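Local coordinates for lytic chitin monooxygenase (Enterococcus faecalis, PDB 4A02), which cleaves glycosidic bonds of crystalline alpha- and beta-chitin oxidatively, using a copper ion, and works in synergy with a chitinase, at residues A[83-88]-A[124-129]. Sequence-based numbering, arbitrary orientation.
Sequences TAQHRT and PNKVVK
NE2 of Gln85 donates a hydrogen bond to Pro124 O, 2.7 Å away. The N-H...O angle of 161° is close to straight, the donor lies in the carbonyl plane on a lone pair, and the acceptor is only 10° out of the Gln85 amide plane. The other branch of that amide, OE1, lies against the aliphatic part of Lys126, 3.4 Å from its CG, with the two side chains crossing obliquely. CG of Lys126, anti to its carbonyl carbon (chi1 -71°), lies 3.5 Å from CD of the Gln85 amide.

The Pro124 ring meets two oxygens of 83-88: CD makes a close carbon-to-oxygen approach, not a hydrogen bond, 2.9 Å from His86 O, and CG is 3.5 Å from Thr88 OG1. Thr88 OG1 also donates to His86 O at 3.0 Å, tilted from the carbonyl plane, and bonds Trp148. The bond from CA to CB of His86 points away from 124-129; its imidazole, a copper ligand like His1, bonds Asp152 through ND1 and touches nothing in 124-129. The contact thus joins the copper-bearing loop to the lead-in of strand 127-134 through the Gln85 amide and the His86 carbonyl.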
ATOM      1  N   THR A  83       0.670  -4.611  13.793  1.00 13.30           N
ATOM      2  CA  THR A  83       1.319  -5.565  14.634  1.00 14.20           C
ATOM      3  C   THR A  83       1.974  -4.838  15.809  1.00 15.63           C
ATOM      4  O   THR A  83       2.159  -5.499  16.831  1.00 18.10           O
ATOM      5  CB  THR A  83       2.378  -6.408  13.899  1.00 17.00           C
ATOM      6  OG1 THR A  83       3.369  -5.576  13.269  1.00 18.23           O
ATOM      7  CG2 THR A  83       1.749  -7.264  12.846  1.00 21.40           C
ATOM      8  N   ALA A  84       2.367  -3.540  15.665  1.00 13.93           N
ATOM      9  CA  ALA A  84       2.849  -2.758  16.768  1.00 16.36           C
ATOM     10  C   ALA A  84       2.184  -1.376  16.626  1.00 15.47           C
ATOM     11  O   ALA A  84       2.445  -0.696  15.639  1.00 18.31           O
ATOM     12  CB  ALA A  84       4.366  -2.717  16.746  1.00 18.32           C
ATOM     13  N   GLN A  85       1.384  -1.018  17.601  1.00 15.34           N
ATOM     14  CA  GLN A  85       0.639   0.238  17.491  1.00 16.26           C
ATOM     15  C   GLN A  85       1.634   1.369  17.886  1.00 18.17           C
ATOM     16  O   GLN A  85       2.217   1.295  18.909  1.00 26.42           O
ATOM     17  CB  GLN A  85      -0.599   0.201  18.350  1.00 18.99           C
ATOM     18  CG  GLN A  85      -1.545  -0.918  18.040  1.00 17.15           C
ATOM     19  CD  GLN A  85      -2.361  -1.231  19.286  1.00 21.70           C
ATOM     20  OE1 GLN A  85      -1.959  -2.150  20.018  1.00 31.83           O
ATOM     21  NE2 GLN A  85      -3.395  -0.458  19.594  1.00 24.83           N
ATOM     22  N   HIS A  86       1.851   2.346  17.077  1.00 17.83           N
ATOM     23  CA  HIS A  86       2.607   3.554  17.416  1.00 16.29           C
ATOM     24  C   HIS A  86       1.749   4.776  17.317  1.00 14.45           C
ATOM     25  O   HIS A  86       0.868   4.778  16.485  1.00 15.36           O
ATOM     26  CB  HIS A  86       3.705   3.861  16.400  1.00 18.72           C
ATOM     27  CG  HIS A  86       4.864   3.026  16.666  1.00 19.06           C
ATOM     28  ND1 HIS A  86       6.065   3.521  17.119  1.00 21.83           N
ATOM     29  CD2 HIS A  86       5.010   1.679  16.605  1.00 21.08           C
ATOM     30  CE1 HIS A  86       6.911   2.484  17.280  1.00 39.93           C
ATOM     31  NE2 HIS A  86       6.276   1.376  16.981  1.00 21.93           N
ATOM     32  N   ARG A  87       2.101   5.763  18.139  1.00 14.54           N
ATOM     33  CA  ARG A  87       1.568   7.104  17.918  1.00 15.75           C
ATOM     34  C   ARG A  87       1.775   7.403  16.434  1.00 12.62           C
ATOM     35  O   ARG A  87       2.843   7.063  15.911  1.00 13.03           O
ATOM     36  CB  ARG A  87       2.336   8.138  18.803  1.00 19.39           C
ATOM     37  CG  ARG A  87       2.127   7.964  20.278  1.00 29.55           C
ATOM     38  CD  ARG A  87       2.568   9.069  21.211  1.00 40.61           C
ATOM     39  NE  ARG A  87       1.880   8.737  22.485  1.00 46.63           N
ATOM     40  CZ  ARG A  87       0.672   9.037  22.907  1.00 56.65           C
ATOM     41  NH1 ARG A  87      -0.194   9.771  22.220  1.00 44.61           N
ATOM     42  NH2 ARG A  87       0.293   8.591  24.099  1.00 74.24           N
ATOM     43  N   THR A  88       0.749   7.990  15.850  1.00 12.34           N
ATOM     44  CA  THR A  88       0.703   8.189  14.414  1.00 10.81           C
ATOM     45  C   THR A  88       0.676   9.669  14.021  1.00  9.96           C
ATOM     46  O   THR A  88      -0.117  10.443  14.556  1.00 12.10           O
ATOM     47  CB  THR A  88      -0.523   7.483  13.872  1.00 12.35           C
ATOM     48  OG1 THR A  88      -0.349   6.072  14.083  1.00 13.52           O
ATOM     49  CG2 THR A  88      -0.666   7.677  12.375  1.00 11.40           C
ATOM     50  N   PRO A 124      -3.192   4.357  17.534  1.00 16.17           N
ATOM     51  CA  PRO A 124      -4.372   3.745  16.911  1.00 15.95           C
ATOM     52  C   PRO A 124      -4.641   2.380  17.508  1.00 14.15           C
ATOM     53  O   PRO A 124      -3.736   1.789  18.128  1.00 16.64           O
ATOM     54  CB  PRO A 124      -3.964   3.607  15.417  1.00 18.64           C
ATOM     55  CG  PRO A 124      -2.476   3.603  15.475  1.00 27.08           C
ATOM     56  CD  PRO A 124      -2.022   4.344  16.696  1.00 18.23           C
ATOM     57  N   ASN A 125      -5.863   1.902  17.280  1.00 14.39           N
ATOM     58  CA  ASN A 125      -6.186   0.504  17.583  1.00 14.02           C
ATOM     59  C   ASN A 125      -5.415  -0.428  16.639  1.00 12.00           C
ATOM     60  O   ASN A 125      -4.902  -0.007  15.609  1.00 12.94           O
ATOM     61  CB  ASN A 125      -7.686   0.336  17.381  1.00 17.33           C
ATOM     62  CG  ASN A 125      -8.463   1.011  18.486  1.00 27.38           C
ATOM     63  OD1 ASN A 125      -8.034   1.240  19.610  1.00 28.32           O
ATOM     64  ND2 ASN A 125      -9.678   1.330  18.105  1.00 43.54           N
ATOM     65  N   LYS A 126      -5.430  -1.717  16.930  1.00 11.94           N
ATOM     66  CA  LYS A 126      -4.780  -2.692  16.095  1.00 11.66           C
ATOM     67  C   LYS A 126      -5.479  -2.829  14.739  1.00 10.08           C
ATOM     68  O   LYS A 126      -4.832  -3.267  13.812  1.00 11.98           O
ATOM     69  CB  LYS A 126      -4.731  -4.065  16.766  1.00 19.84           C
ATOM     70  CG  LYS A 126      -3.755  -4.112  17.949  1.00 35.87           C
ATOM     71  CD  LYS A 126      -3.713  -5.547  18.460  1.00 52.93           C
ATOM     72  CE  LYS A 126      -4.676  -5.774  19.624  1.00 64.08           C
ATOM     73  NZ  LYS A 126      -4.120  -6.432  20.854  1.00 71.90           N
ATOM     74  N   VAL A 127      -6.748  -2.526  14.656  1.00  9.61           N
ATOM     75  CA  VAL A 127      -7.486  -2.471  13.424  1.00  9.59           C
ATOM     76  C   VAL A 127      -7.905  -1.012  13.176  1.00 10.11           C
ATOM     77  O   VAL A 127      -8.571  -0.403  14.018  1.00 12.80           O
ATOM     78  CB  VAL A 127      -8.722  -3.389  13.444  1.00 11.29           C
ATOM     79  CG1 VAL A 127      -9.512  -3.260  12.175  1.00 14.15           C
ATOM     80  CG2 VAL A 127      -8.293  -4.795  13.664  1.00 13.10           C
ATOM     81  N   VAL A 128      -7.464  -0.431  12.064  1.00  9.37           N
ATOM     82  CA  VAL A 128      -7.739   0.958  11.744  1.00 10.01           C
ATOM     83  C   VAL A 128      -8.509   1.016  10.428  1.00  8.28           C
ATOM     84  O   VAL A 128      -8.010   0.568   9.425  1.00 10.86           O
ATOM     85  CB  VAL A 128      -6.425   1.784  11.558  1.00 11.07           C
ATOM     86  CG1 VAL A 128      -6.778   3.221  11.194  1.00 13.66           C
ATOM     87  CG2 VAL A 128      -5.620   1.800  12.817  1.00 15.73           C
ATOM     88  N   LYS A 129      -9.694   1.536  10.468  1.00 10.91           N
ATOM     89  CA  LYS A 129     -10.597   1.613   9.281  1.00 11.95           C
ATOM     90  C   LYS A 129     -10.738   3.080   8.909  1.00  9.93           C
ATOM     91  O   LYS A 129     -11.075   3.924   9.752  1.00 13.36           O
ATOM     92  CB  LYS A 129     -12.028   0.997   9.414  1.00 18.50           C
ATOM     93  CG  LYS A 129     -12.912   0.974   8.078  1.00 26.43           C
ATOM     94  CD  LYS A 129     -14.192   0.215   8.198  1.00 31.34           C
ATOM     95  CE  LYS A 129     -15.264   1.190   8.718  1.00 49.18           C
ATOM     96  NZ  LYS A 129     -16.265   0.432   9.515  1.00 47.77           N
TER